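Long-range contacts in peptidase M28 (Shewanella amazonensis SB2B, PDB 3IIB), which is probably a zinc-dependent metallopeptidase of family M28, acting as a homodimer and likely to have carboxypeptidase or dipeptidase activity: residues A248-L253 against L321-I326; V68-W73 against G231-Y236; Y64-T69 against N237-V242; A388-D393 against A421-F426; P36-S41 against D259-G264. All blocks are in the same frame, centred on the assembly; numbering follows the deposited sequence.

From the N terminus, the 36-41 loop opens the longest closure, interaction 5, which closes only at 259-264, beside the zinc site. Interactions 3 and 2 nest inside that large loop. They are successive parts of one antiparallel ladder between strands 62-84 and 220-242, sharing Val68 and Thr69, and the residues of interaction 2 pack against Leu38 and Gly40 of interaction 5. Interaction 1 opens at 248-253, before interaction 5 has closed, so the two cross; its partner 321-326 adds strand 324-329 to the same large sheet. Interaction 4 follows in series, setting helix 413-432 on strand 387-392, and it touches interaction 1 where Ile326 meets Ala388 and Phe426.

Interaction 1 (A248-L253 against L321-I326); sequences ADEIVL and LEKHYI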
# COMPACT_ATOMS: atom_id res chain seq x y z
N ALA A 248 -28.88 0.88 38.65
CA ALA A 248 -28.35 1.97 37.84
C ALA A 248 -27.02 2.47 38.38
O ALA A 248 -26.24 3.07 37.66
CB ALA A 248 -29.36 3.13 37.74
N ASP A 249 -26.77 2.25 39.67
CA ASP A 249 -25.48 2.64 40.30
C ASP A 249 -24.30 1.76 39.88
O ASP A 249 -23.14 2.09 40.14
CB ASP A 249 -25.59 2.64 41.85
CG ASP A 249 -25.98 1.30 42.43
OD1 ASP A 249 -26.82 0.61 41.84
OD2 ASP A 249 -25.47 0.94 43.52
N GLU A 250 -24.59 0.64 39.25
CA GLU A 250 -23.57 -0.24 38.74
C GLU A 250 -23.38 0.00 37.24
O GLU A 250 -24.32 0.31 36.54
CB GLU A 250 -23.96 -1.69 38.96
CG GLU A 250 -24.18 -2.01 40.41
CD GLU A 250 -24.49 -3.47 40.66
OE1 GLU A 250 -23.87 -4.35 40.02
OE2 GLU A 250 -25.35 -3.72 41.54
N ILE A 251 -22.13 -0.11 36.81
CA ILE A 251 -21.72 0.28 35.47
C ILE A 251 -21.13 -0.89 34.69
O ILE A 251 -20.25 -1.59 35.19
CB ILE A 251 -20.64 1.36 35.53
CG1 ILE A 251 -21.21 2.64 36.16
CG2 ILE A 251 -20.08 1.65 34.14
CD1 ILE A 251 -20.22 3.31 37.07
N VAL A 252 -21.63 -1.09 33.49
CA VAL A 252 -20.99 -1.94 32.49
C VAL A 252 -20.32 -0.97 31.53
O VAL A 252 -20.99 -0.13 30.90
CB VAL A 252 -22.00 -2.80 31.75
CG1 VAL A 252 -21.34 -3.51 30.54
CG2 VAL A 252 -22.66 -3.79 32.74
N LEU A 253 -19.00 -1.04 31.44
CA LEU A 253 -18.22 -0.12 30.63
C LEU A 253 -17.80 -0.82 29.34
O LEU A 253 -17.16 -1.88 29.37
CB LEU A 253 -16.98 0.31 31.41
CG LEU A 253 -16.11 1.46 30.89
CD1 LEU A 253 -15.14 1.92 31.96
CD2 LEU A 253 -15.35 1.09 29.65
N LEU A 321 -15.06 2.73 41.13
CA LEU A 321 -14.61 1.46 40.52
C LEU A 321 -15.25 0.23 41.15
O LEU A 321 -15.44 -0.80 40.50
CB LEU A 321 -13.09 1.32 40.62
CG LEU A 321 -12.31 2.32 39.72
CD1 LEU A 321 -10.82 2.05 39.72
CD2 LEU A 321 -12.82 2.39 38.28
N GLU A 322 -15.54 0.31 42.44
CA GLU A 322 -16.16 -0.81 43.10
C GLU A 322 -17.51 -1.12 42.47
O GLU A 322 -17.93 -2.27 42.47
CB GLU A 322 -16.34 -0.51 44.59
CG GLU A 322 -16.66 -1.69 45.41
CD GLU A 322 -16.37 -1.42 46.88
OE1 GLU A 322 -17.27 -0.86 47.56
OE2 GLU A 322 -15.28 -1.80 47.35
N LYS A 323 -18.18 -0.09 41.96
CA LYS A 323 -19.46 -0.26 41.28
C LYS A 323 -19.36 -0.54 39.76
O LYS A 323 -20.37 -0.64 39.09
CB LYS A 323 -20.34 0.97 41.54
CG LYS A 323 -20.95 1.01 42.95
CD LYS A 323 -22.05 -0.04 43.10
CE LYS A 323 -22.73 0.04 44.46
NZ LYS A 323 -23.91 -0.87 44.55
N HIS A 324 -18.14 -0.64 39.22
CA HIS A 324 -17.94 -1.08 37.84
C HIS A 324 -18.10 -2.58 37.81
O HIS A 324 -17.32 -3.31 38.42
CB HIS A 324 -16.57 -0.69 37.30
CG HIS A 324 -16.50 0.73 36.87
ND1 HIS A 324 -16.80 1.77 37.71
CD2 HIS A 324 -16.23 1.28 35.66
CE1 HIS A 324 -16.68 2.91 37.05
NE2 HIS A 324 -16.35 2.64 35.80
N TYR A 325 -19.15 -3.06 37.19
CA TYR A 325 -19.44 -4.48 37.19
C TYR A 325 -18.40 -5.23 36.33
O TYR A 325 -17.81 -6.22 36.77
CB TYR A 325 -20.85 -4.69 36.67
CG TYR A 325 -21.30 -6.14 36.68
CD1 TYR A 325 -21.43 -6.85 37.87
CD2 TYR A 325 -21.63 -6.77 35.49
CE1 TYR A 325 -21.85 -8.19 37.85
CE2 TYR A 325 -22.03 -8.12 35.48
CZ TYR A 325 -22.16 -8.78 36.65
OH TYR A 325 -22.55 -10.10 36.58
N ILE A 326 -18.18 -4.74 35.11
CA ILE A 326 -17.22 -5.32 34.18
C ILE A 326 -16.89 -4.27 33.17
O ILE A 326 -17.71 -3.39 32.89
CB ILE A 326 -17.77 -6.59 33.50
CG1 ILE A 326 -16.65 -7.35 32.78
CG2 ILE A 326 -18.90 -6.23 32.54
CD1 ILE A 326 -16.93 -8.88 32.63
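Ile251 and His324 form a parallel bridge where strand 324-329 joins strand 247-257 in the large mixed sheet of this M28 zinc-peptidase fold; the axes of the short segments 251-253 and 324-326 come within 4.8 Å, their directions 50° apart. Ile251 is held through both its polar backbone atoms: its N donates to Lys323 O at 2.9 Å, and its O accepts from Tyr325 N at 2.7 Å. With CG anti to the carbonyl carbon (chi1 -80°), the imidazole of His324 lies alongside Ile251, whose CB sits over the ring centre, 4.3 Å from the centroid. Leu321 CD2 lies over the opposite face and Leu253 CD1 at the edge, in plane. Tyr313 OH pairs with NE2, and Glu320 O with ND1. An alanine in place of His324 would probably open a gap between Ile251 and Leu321 and leave Tyr313 OH and Glu320 O without their imidazole mate. On the other face Val252 packs between the Tyr325 ring and Ile326. Where the chain turns into the strand, Lys323 NZ lies 2.6 Å from Asp249 OD2, a salt bridge made doubtful by the second conformer of Lys323. Further on, Leu253 N donates to Ile326 O at 3.0 Å.

Interaction 2 (V68-W73 against G231-Y236); sequences VTVPVW and GETTSY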
# COMPACT_ATOMS: atom_id res chain seq x y z
N VAL A 68 -8.21 15.13 30.11
CA VAL A 68 -7.04 14.29 30.11
C VAL A 68 -5.88 15.16 29.66
O VAL A 68 -5.93 15.77 28.60
CB VAL A 68 -7.19 13.09 29.16
CG1 VAL A 68 -5.88 12.28 29.04
CG2 VAL A 68 -8.38 12.23 29.59
N THR A 69 -4.81 15.18 30.44
CA THR A 69 -3.60 15.92 30.04
C THR A 69 -2.86 15.15 28.95
O THR A 69 -2.62 13.92 29.08
CB THR A 69 -2.66 16.14 31.24
OG1 THR A 69 -3.38 16.80 32.30
CG2 THR A 69 -1.37 16.95 30.83
N VAL A 70 -2.51 15.82 27.87
CA VAL A 70 -1.81 15.17 26.76
C VAL A 70 -0.61 16.01 26.27
O VAL A 70 -0.68 17.25 26.22
CB VAL A 70 -2.72 14.91 25.55
CG1 VAL A 70 -3.92 13.99 25.95
CG2 VAL A 70 -3.17 16.22 24.91
N PRO A 71 0.48 15.33 25.88
CA PRO A 71 1.60 16.00 25.25
C PRO A 71 1.28 16.38 23.81
O PRO A 71 0.34 15.88 23.20
CB PRO A 71 2.73 14.97 25.30
CG PRO A 71 2.03 13.66 25.30
CD PRO A 71 0.70 13.87 25.98
N VAL A 72 2.07 17.31 23.31
CA VAL A 72 1.91 17.84 21.96
C VAL A 72 3.17 17.64 21.17
O VAL A 72 4.23 18.24 21.48
CB VAL A 72 1.49 19.32 21.97
CG1 VAL A 72 1.31 19.81 20.56
CG2 VAL A 72 0.18 19.50 22.73
N TRP A 73 3.06 16.80 20.15
CA TRP A 73 4.14 16.55 19.21
C TRP A 73 3.58 16.69 17.80
O TRP A 73 2.53 16.14 17.48
CB TRP A 73 4.70 15.14 19.42
CG TRP A 73 5.79 14.72 18.47
CD1 TRP A 73 7.14 14.97 18.59
CD2 TRP A 73 5.64 13.92 17.29
NE1 TRP A 73 7.82 14.40 17.55
CE2 TRP A 73 6.93 13.76 16.73
CE3 TRP A 73 4.54 13.36 16.64
CZ2 TRP A 73 7.15 13.04 15.53
CZ3 TRP A 73 4.78 12.64 15.46
CH2 TRP A 73 6.07 12.48 14.93
N GLY A 231 4.27 22.37 24.66
CA GLY A 231 3.80 22.06 26.00
C GLY A 231 2.50 21.28 25.98
O GLY A 231 1.80 21.22 24.96
N GLU A 232 2.19 20.66 27.12
CA GLU A 232 1.01 19.83 27.26
C GLU A 232 -0.23 20.68 27.24
O GLU A 232 -0.22 21.85 27.59
CB GLU A 232 1.06 19.01 28.56
CG GLU A 232 2.18 17.99 28.58
CD GLU A 232 2.37 17.31 29.94
OE1 GLU A 232 2.06 17.89 31.01
OE2 GLU A 232 2.84 16.18 29.94
N THR A 233 -1.32 20.01 26.91
CA THR A 233 -2.63 20.61 26.79
C THR A 233 -3.67 19.58 27.30
O THR A 233 -3.30 18.56 27.94
CB THR A 233 -2.88 21.06 25.29
OG1 THR A 233 -4.11 21.83 25.18
CG2 THR A 233 -2.93 19.88 24.33
N THR A 234 -4.93 19.85 27.02
CA THR A 234 -6.07 19.04 27.48
C THR A 234 -6.76 18.37 26.29
O THR A 234 -7.08 19.04 25.31
CB THR A 234 -7.09 19.94 28.19
OG1 THR A 234 -6.43 20.64 29.26
CG2 THR A 234 -8.27 19.14 28.71
N SER A 235 -6.98 17.07 26.41
CA SER A 235 -7.91 16.34 25.56
C SER A 235 -9.00 15.84 26.53
O SER A 235 -9.05 16.26 27.69
CB SER A 235 -7.20 15.18 24.84
OG SER A 235 -8.06 14.54 23.88
N TYR A 236 -9.88 14.98 26.06
CA TYR A 236 -11.01 14.53 26.83
C TYR A 236 -11.39 13.09 26.53
O TYR A 236 -11.40 12.69 25.35
CB TYR A 236 -12.24 15.39 26.54
CG TYR A 236 -12.04 16.83 26.93
CD1 TYR A 236 -11.46 17.73 26.05
CD2 TYR A 236 -12.39 17.28 28.19
CE1 TYR A 236 -11.24 19.04 26.43
CE2 TYR A 236 -12.18 18.57 28.57
CZ TYR A 236 -11.59 19.44 27.69
OH TYR A 236 -11.39 20.74 28.05
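Val68 O takes the amide of Ser235 in its own carbonyl plane, Ser235 N lying 2.8 Å away, and the CA-H of Thr234 approaches the same oxygen. The return bond, Val68 N to Ser235 O, is equally short at 2.8 Å but comes from above the carbonyl plane, 47° out of it. Val70 and Thr233 make the next hydrogen-bonded pair of this antiparallel ladder, each N 2.9 Å from the other's O. Between the two pairs, Thr69 and Thr234 face each other without such bonds, and Thr69 CG2 touches Glu232 OE1. On the face that carries Val68, Val70 and Ser235, the methyl of Thr233, set between its own backbone N and carbonyl carbon, touches two valines: Val72 CG2 at 3.5 Å and Val70 CG2 at 3.7 Å from Thr233 CG2. The other branch, Val70 CG1, packs on Ser235 CB at 3.7 Å, while Ser235 OG pairs with Asp44 OD1 of helix 42-57. Strands 62-84 and 220-242 are thus joined midway along their length: Val68 leans on Leu308 and Thr312 of helix 308-316, and Val70 and Ser235 rest on the Ala301-Ala302 loop that follows strand 293-300.

Interaction 3 (Y64-T69 against N237-V242); sequences YKEPVT and NVIAEV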
# COMPACT_ATOMS: atom_id res chain seq x y z
N TYR A 64 -21.15 13.38 28.06
CA TYR A 64 -20.27 14.35 28.73
C TYR A 64 -18.83 14.00 28.48
O TYR A 64 -18.52 12.96 27.90
CB TYR A 64 -20.58 14.42 30.22
CG TYR A 64 -20.51 13.12 30.97
CD1 TYR A 64 -21.56 12.22 30.94
CD2 TYR A 64 -19.41 12.80 31.75
CE1 TYR A 64 -21.50 11.01 31.68
CE2 TYR A 64 -19.33 11.62 32.45
CZ TYR A 64 -20.38 10.73 32.42
OH TYR A 64 -20.30 9.56 33.16
N LYS A 65 -17.94 14.87 28.92
CA LYS A 65 -16.53 14.62 28.75
C LYS A 65 -15.72 14.96 29.97
O LYS A 65 -16.12 15.81 30.77
CB LYS A 65 -16.00 15.35 27.52
CG LYS A 65 -16.05 16.86 27.59
CD LYS A 65 -15.69 17.42 26.25
CE LYS A 65 -15.18 18.80 26.33
NZ LYS A 65 -16.25 19.79 26.59
N GLU A 66 -14.53 14.35 30.04
CA GLU A 66 -13.67 14.47 31.20
C GLU A 66 -12.24 14.74 30.75
O GLU A 66 -11.76 14.08 29.85
CB GLU A 66 -13.73 13.19 32.02
CG GLU A 66 -15.15 12.99 32.62
CD GLU A 66 -15.29 11.74 33.48
OE1 GLU A 66 -14.47 10.81 33.37
OE2 GLU A 66 -16.28 11.67 34.25
N PRO A 67 -11.57 15.70 31.37
CA PRO A 67 -10.28 16.11 30.82
C PRO A 67 -9.12 15.14 31.07
O PRO A 67 -9.05 14.42 32.10
CB PRO A 67 -10.02 17.44 31.51
CG PRO A 67 -10.66 17.28 32.85
CD PRO A 67 -11.92 16.50 32.57
N VAL A 68 -8.21 15.13 30.11
CA VAL A 68 -7.04 14.29 30.11
C VAL A 68 -5.88 15.16 29.66
O VAL A 68 -5.93 15.77 28.60
CB VAL A 68 -7.19 13.09 29.16
CG1 VAL A 68 -5.88 12.28 29.04
CG2 VAL A 68 -8.38 12.23 29.59
N THR A 69 -4.81 15.18 30.44
CA THR A 69 -3.60 15.92 30.04
C THR A 69 -2.86 15.15 28.95
O THR A 69 -2.62 13.92 29.08
CB THR A 69 -2.66 16.14 31.24
OG1 THR A 69 -3.38 16.80 32.30
CG2 THR A 69 -1.37 16.95 30.83
N ASN A 237 -11.68 12.35 27.60
CA ASN A 237 -12.48 11.12 27.52
C ASN A 237 -13.91 11.54 27.27
O ASN A 237 -14.43 12.43 27.96
CB ASN A 237 -12.37 10.33 28.83
CG ASN A 237 -10.98 9.75 29.07
OD1 ASN A 237 -10.25 9.42 28.14
ND2 ASN A 237 -10.64 9.57 30.35
N VAL A 238 -14.55 10.95 26.26
CA VAL A 238 -15.91 11.29 25.90
C VAL A 238 -16.80 10.14 26.30
O VAL A 238 -16.49 8.96 25.96
CB VAL A 238 -16.02 11.59 24.39
CG1 VAL A 238 -17.50 11.78 23.93
CG2 VAL A 238 -15.16 12.79 24.01
N ILE A 239 -17.87 10.45 27.03
CA ILE A 239 -18.64 9.42 27.70
C ILE A 239 -20.12 9.56 27.33
O ILE A 239 -20.68 10.70 27.31
CB ILE A 239 -18.43 9.47 29.20
CG1 ILE A 239 -16.94 9.18 29.55
CG2 ILE A 239 -19.42 8.49 29.91
CD1 ILE A 239 -16.53 9.47 31.00
N ALA A 240 -20.73 8.42 27.07
CA ALA A 240 -22.20 8.34 26.94
C ALA A 240 -22.75 7.21 27.75
O ALA A 240 -22.09 6.16 27.95
CB ALA A 240 -22.62 8.16 25.50
N GLU A 241 -23.99 7.38 28.19
CA GLU A 241 -24.64 6.38 29.00
C GLU A 241 -26.04 6.05 28.52
O GLU A 241 -26.79 6.91 28.06
CB GLU A 241 -24.69 6.84 30.48
CG GLU A 241 -23.33 6.95 31.13
CD GLU A 241 -23.31 7.54 32.52
OE1 GLU A 241 -24.39 7.85 33.08
OE2 GLU A 241 -22.19 7.66 33.06
N VAL A 242 -26.33 4.75 28.58
CA VAL A 242 -27.66 4.20 28.58
C VAL A 242 -28.07 4.03 30.04
O VAL A 242 -27.48 3.25 30.77
CB VAL A 242 -27.71 2.84 27.87
CG1 VAL A 242 -29.16 2.27 27.92
CG2 VAL A 242 -27.20 2.95 26.41
O HOH W 1 -11.74 10.49 32.86
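The central sheet of the peptidase fold gains strand 62-84 here, paired antiparallel with the last part of strand 220-242. Tyr64 exchanges backbone bonds with Ile239, and Glu66 with Asn237; between them Lys65 CA comes within 3.1 Å of Asn237 O, a close CA-H contact. Tyr64 makes the largest single contribution. Its CG lies between the backbone N and the carbonyl carbon (chi1 56°), and the ring lies across Ile239: Ile239 CB is over the Tyr64 ring face, offset toward the rim, 4.0 Å from the centroid, and Ile239 CG2 is 3.5 Å from Tyr64 CZ. At the ring's end Tyr64 OH donates to Glu241 OE2 at 2.7 Å, from above a carboxylate plane turned 85° to the ring. That carboxylate also bridges two arginines, Arg296 at OE2 and Arg62 at OE1, which would probably keep it charged. Farther along, Ile239 CD1 touches Glu66 OE1 at 3.4 Å. A water links Glu66 OE1, which also bonds His317 NE2, to Asn237 ND2. The Asn237 amide is fixed at both ends, OD1 by Ala301 N and ND2 by Gly309 O, and Val68 CG2 lies 3.6 Å from its ND2. Val238 points the other way, into helix 42-57, while Val68 and Asn237 meet helix 308-316. A sheet sandwiched between helices in this way is characteristic of the alpha/beta/alpha fold of zinc exopeptidases.

Interaction 4 (A388-D393 against A421-F426); sequences ASLRQD and AVYAQF
Leu390 meets two aromatic rings of helix 413-432, setting one methyl over each. Leu390 CD1 stands over the centre of the Phe426 ring, 4.3 Å from the centroid, in a CH-pi contact only 4° off the ring normal. The other branch, Leu390 CD2, lies over the Tyr423 face, displaced toward the rim and 4.1 Å from the centroid, and also touches Val422 CG1 at 3.9 Å. Two residues back on the strand, Ala388 CB meets Phe426 CE1 at 3.6 Å. Phe426 has its CG anti to the backbone N (chi1 177°), and the ring beyond it reaches across to the strand. A water adds a polar link: it donates to Leu390 O at 2.7 Å and bonds Tyr423 OH at 2.8 Å, lying in the plane of the phenol ring. One shell out, Trp342 of strand 337-343 backs both Ala388 and Phe426, and Ile337 backs Val422. Ile276, Val277 and Ala280 of helix 267-285 press on Tyr423, whose side chain is about 8 Å from that of the zinc ligand Asp331. The short strand and helix segments run antiparallel, at 164° with axes 10.8 Å apart, the layered helix-on-sheet packing characteristic of alpha/beta folds such as this peptidase.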
# COMPACT_ATOMS: atom_id res chain seq x y z
N ALA A 388 -13.41 -8.29 30.42
CA ALA A 388 -13.42 -9.31 29.37
C ALA A 388 -12.56 -8.83 28.20
O ALA A 388 -12.40 -7.61 27.98
CB ALA A 388 -14.86 -9.61 28.91
N SER A 389 -11.99 -9.79 27.48
CA SER A 389 -11.31 -9.54 26.21
C SER A 389 -12.10 -10.29 25.16
O SER A 389 -12.14 -11.54 25.13
CB SER A 389 -9.88 -10.05 26.25
OG SER A 389 -9.04 -9.23 27.04
N LEU A 390 -12.73 -9.52 24.29
CA LEU A 390 -13.54 -10.05 23.22
C LEU A 390 -12.58 -10.11 22.02
O LEU A 390 -12.25 -9.09 21.38
CB LEU A 390 -14.75 -9.14 22.98
CG LEU A 390 -15.79 -9.19 24.12
CD1 LEU A 390 -15.47 -8.10 25.17
CD2 LEU A 390 -17.20 -8.98 23.62
N ARG A 391 -12.11 -11.32 21.75
CA ARG A 391 -10.93 -11.51 20.90
C ARG A 391 -11.32 -11.35 19.44
O ARG A 391 -12.11 -12.13 18.94
CB ARG A 391 -10.38 -12.90 21.12
CG ARG A 391 -9.92 -13.20 22.56
CD ARG A 391 -8.74 -12.34 22.98
NE ARG A 391 -8.24 -12.72 24.30
CZ ARG A 391 -7.29 -12.06 24.97
NH1 ARG A 391 -6.73 -10.96 24.47
NH2 ARG A 391 -6.91 -12.51 26.17
N GLN A 392 -10.72 -10.37 18.75
CA GLN A 392 -10.94 -10.15 17.33
C GLN A 392 -9.88 -10.85 16.50
O GLN A 392 -8.74 -10.92 16.93
CB GLN A 392 -10.85 -8.67 17.00
CG GLN A 392 -11.96 -7.83 17.61
CD GLN A 392 -11.84 -6.41 17.23
OE1 GLN A 392 -11.13 -5.60 17.88
NE2 GLN A 392 -12.50 -6.06 16.14
N ASP A 393 -10.28 -11.29 15.31
CA ASP A 393 -9.34 -11.80 14.30
C ASP A 393 -8.56 -10.63 13.71
O ASP A 393 -9.10 -9.80 12.96
CB ASP A 393 -10.06 -12.58 13.20
CG ASP A 393 -9.09 -13.22 12.20
OD1 ASP A 393 -8.00 -12.70 11.92
OD2 ASP A 393 -9.45 -14.30 11.68
N ALA A 421 -22.79 -6.76 16.89
CA ALA A 421 -23.73 -7.79 17.38
C ALA A 421 -23.22 -8.37 18.67
O ALA A 421 -23.97 -8.46 19.65
CB ALA A 421 -23.94 -8.93 16.36
N VAL A 422 -21.94 -8.75 18.71
CA VAL A 422 -21.37 -9.41 19.90
C VAL A 422 -21.25 -8.43 21.09
O VAL A 422 -21.53 -8.80 22.23
CB VAL A 422 -20.01 -10.02 19.61
CG1 VAL A 422 -19.47 -10.67 20.89
CG2 VAL A 422 -20.15 -11.08 18.51
N TYR A 423 -20.85 -7.17 20.84
CA TYR A 423 -20.79 -6.19 21.93
C TYR A 423 -22.18 -5.88 22.47
O TYR A 423 -22.34 -5.66 23.66
CB TYR A 423 -20.06 -4.90 21.55
CG TYR A 423 -18.60 -4.96 21.93
CD1 TYR A 423 -17.66 -5.58 21.12
CD2 TYR A 423 -18.15 -4.45 23.15
CE1 TYR A 423 -16.33 -5.64 21.48
CE2 TYR A 423 -16.83 -4.52 23.52
CZ TYR A 423 -15.92 -5.13 22.71
OH TYR A 423 -14.58 -5.19 23.10
N ALA A 424 -23.17 -5.84 21.58
CA ALA A 424 -24.54 -5.58 22.02
C ALA A 424 -25.00 -6.72 22.94
O ALA A 424 -25.60 -6.46 24.00
CB ALA A 424 -25.46 -5.38 20.84
N GLN A 425 -24.73 -7.96 22.55
CA GLN A 425 -25.04 -9.10 23.39
C GLN A 425 -24.28 -9.01 24.72
O GLN A 425 -24.85 -9.21 25.80
CB GLN A 425 -24.67 -10.43 22.71
CG GLN A 425 -25.51 -10.72 21.47
CD GLN A 425 -25.36 -12.12 20.93
OE1 GLN A 425 -24.31 -12.74 21.10
NE2 GLN A 425 -26.42 -12.65 20.30
N PHE A 426 -22.97 -8.77 24.64
CA PHE A 426 -22.16 -8.65 25.85
C PHE A 426 -22.70 -7.58 26.79
O PHE A 426 -22.85 -7.82 28.00
CB PHE A 426 -20.70 -8.34 25.47
CG PHE A 426 -19.79 -8.13 26.65
CD1 PHE A 426 -19.22 -9.21 27.29
CD2 PHE A 426 -19.45 -6.85 27.08
CE1 PHE A 426 -18.35 -9.03 28.35
CE2 PHE A 426 -18.60 -6.67 28.16
CZ PHE A 426 -18.06 -7.75 28.79
O HOH W 2 -13.08 -6.50 21.20

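Interaction 5 (P36-S41 against D259-G264); sequences PRLAGS and DSWDEG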
# COMPACT_ATOMS: atom_id res chain seq x y z
N PRO A 36 -7.70 11.75 10.56
CA PRO A 36 -6.73 11.39 11.59
C PRO A 36 -6.86 12.34 12.75
O PRO A 36 -7.12 13.53 12.53
CB PRO A 36 -5.38 11.57 10.88
CG PRO A 36 -5.65 12.47 9.76
CD PRO A 36 -7.06 12.23 9.32
N ARG A 37 -6.68 11.85 13.97
CA ARG A 37 -6.88 12.70 15.17
C ARG A 37 -5.82 12.36 16.24
O ARG A 37 -6.08 11.73 17.28
CB ARG A 37 -8.32 12.54 15.69
CG ARG A 37 -8.75 11.12 15.78
CD ARG A 37 -10.09 10.79 15.20
NE ARG A 37 -10.25 9.35 15.30
CZ ARG A 37 -10.19 8.49 14.30
NH1 ARG A 37 -10.05 8.90 13.04
NH2 ARG A 37 -10.27 7.19 14.57
N LEU A 38 -4.58 12.80 15.96
CA LEU A 38 -3.50 12.63 16.92
C LEU A 38 -3.79 13.46 18.15
O LEU A 38 -4.15 14.66 18.04
CB LEU A 38 -2.21 13.14 16.28
CG LEU A 38 -0.95 13.10 17.14
CD1 LEU A 38 -0.63 11.67 17.58
CD2 LEU A 38 0.16 13.72 16.29
N ALA A 39 -3.62 12.86 19.32
CA ALA A 39 -3.83 13.59 20.56
C ALA A 39 -2.94 14.83 20.56
O ALA A 39 -1.77 14.76 20.14
CB ALA A 39 -3.49 12.70 21.79
N GLY A 40 -3.50 15.94 21.01
CA GLY A 40 -2.73 17.17 21.13
C GLY A 40 -2.70 18.01 19.86
O GLY A 40 -2.33 19.20 19.90
N SER A 41 -3.10 17.42 18.74
CA SER A 41 -3.20 18.18 17.46
C SER A 41 -4.51 18.99 17.40
O SER A 41 -5.43 18.79 18.21
CB SER A 41 -3.16 17.21 16.26
OG SER A 41 -4.36 16.45 16.15
N ASP A 259 -8.65 8.61 19.78
CA ASP A 259 -7.49 9.19 19.11
C ASP A 259 -6.90 8.20 18.10
O ASP A 259 -7.22 7.00 18.11
CB ASP A 259 -6.44 9.62 20.14
CG ASP A 259 -5.78 8.41 20.87
OD1 ASP A 259 -6.52 7.52 21.37
OD2 ASP A 259 -4.53 8.35 20.95
N SER A 260 -5.97 8.69 17.28
CA SER A 260 -5.31 7.86 16.29
C SER A 260 -3.97 8.44 15.99
O SER A 260 -3.64 9.53 16.49
CB SER A 260 -6.11 7.80 14.97
OG SER A 260 -6.10 9.01 14.21
N TRP A 261 -3.19 7.72 15.19
CA TRP A 261 -2.03 8.33 14.50
C TRP A 261 -2.51 9.20 13.32
O TRP A 261 -3.73 9.21 12.96
CB TRP A 261 -0.96 7.30 14.14
CG TRP A 261 -0.24 6.92 15.42
CD1 TRP A 261 -0.50 5.86 16.20
CD2 TRP A 261 0.69 7.74 16.15
NE1 TRP A 261 0.28 5.88 17.34
CE2 TRP A 261 1.01 7.05 17.34
CE3 TRP A 261 1.28 8.99 15.91
CZ2 TRP A 261 1.89 7.56 18.28
CZ3 TRP A 261 2.17 9.50 16.84
CH2 TRP A 261 2.48 8.78 18.01
N ASP A 262 -1.56 9.93 12.75
CA ASP A 262 -1.91 11.12 12.00
C ASP A 262 -1.83 11.00 10.49
O ASP A 262 -2.18 11.97 9.81
CB ASP A 262 -1.05 12.33 12.47
CG ASP A 262 0.42 12.04 12.54
OD1 ASP A 262 0.86 10.91 12.90
OD2 ASP A 262 1.21 12.98 12.27
N GLU A 263 -1.33 9.87 9.98
CA GLU A 263 -1.05 9.75 8.53
C GLU A 263 -2.10 9.01 7.71
O GLU A 263 -2.12 9.15 6.47
CB GLU A 263 0.34 9.14 8.30
CG GLU A 263 1.44 9.92 9.04
CD GLU A 263 2.81 9.67 8.44
OE1 GLU A 263 3.27 8.54 8.55
OE2 GLU A 263 3.42 10.62 7.87
N GLY A 264 -2.94 8.20 8.37
CA GLY A 264 -4.15 7.60 7.75
C GLY A 264 -5.40 8.37 8.14
O GLY A 264 -5.37 9.61 8.31
O HOH W 3 -9.58 6.01 17.19
O HOH W 4 -3.14 10.01 19.41
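Ser260 has OG between its backbone N and carbonyl carbon (chi1 71°), turned toward Arg37 N; Arg37 sets CG in the same position about its own first bond (chi1 47°), and its chain, bent at chi2 (-132°), brings the guanidinium beneath that hydroxyl only through the later torsions. Ser260 OG is 4.0 Å above the guanidinium plane, over its centre. Ser260 OG accepts from Arg37 N at 2.9 Å in a nearly straight bond, and donates to Trp261 O at 2.7 Å. Ser260 N returns a bond to Arg37 O at 3.0 Å, from above the carbonyl plane. An alanine at Ser260 would probably leave Arg37 N without its acceptor and Trp261 O without this donor. The guanidinium is tied down by carbonyls of Gly35, Leu258, Thr265 and Gly266, and a water accepts from Arg37 NH2 and donates to Asp259 O. A second water joins Ala39 N, Asp259 OD2 and Ser260 O, while Asp259 OD2 also takes Glu304 N. Leu38 CD1 packs on Trp261 CZ3 at 3.6 Å, and Pro36 CG sits 3.2 Å from Gly264 O. Trp261 in turn stands edge-to-face with the zinc ligand His402. Glu263 O is bonded by Arg180 of the second subunit. The 36-41 loop, whose type II turn leads to Ser41 at the N-cap of helix 42-57, packs on the zinc-site loop between strand 247-257 and helix 267-285.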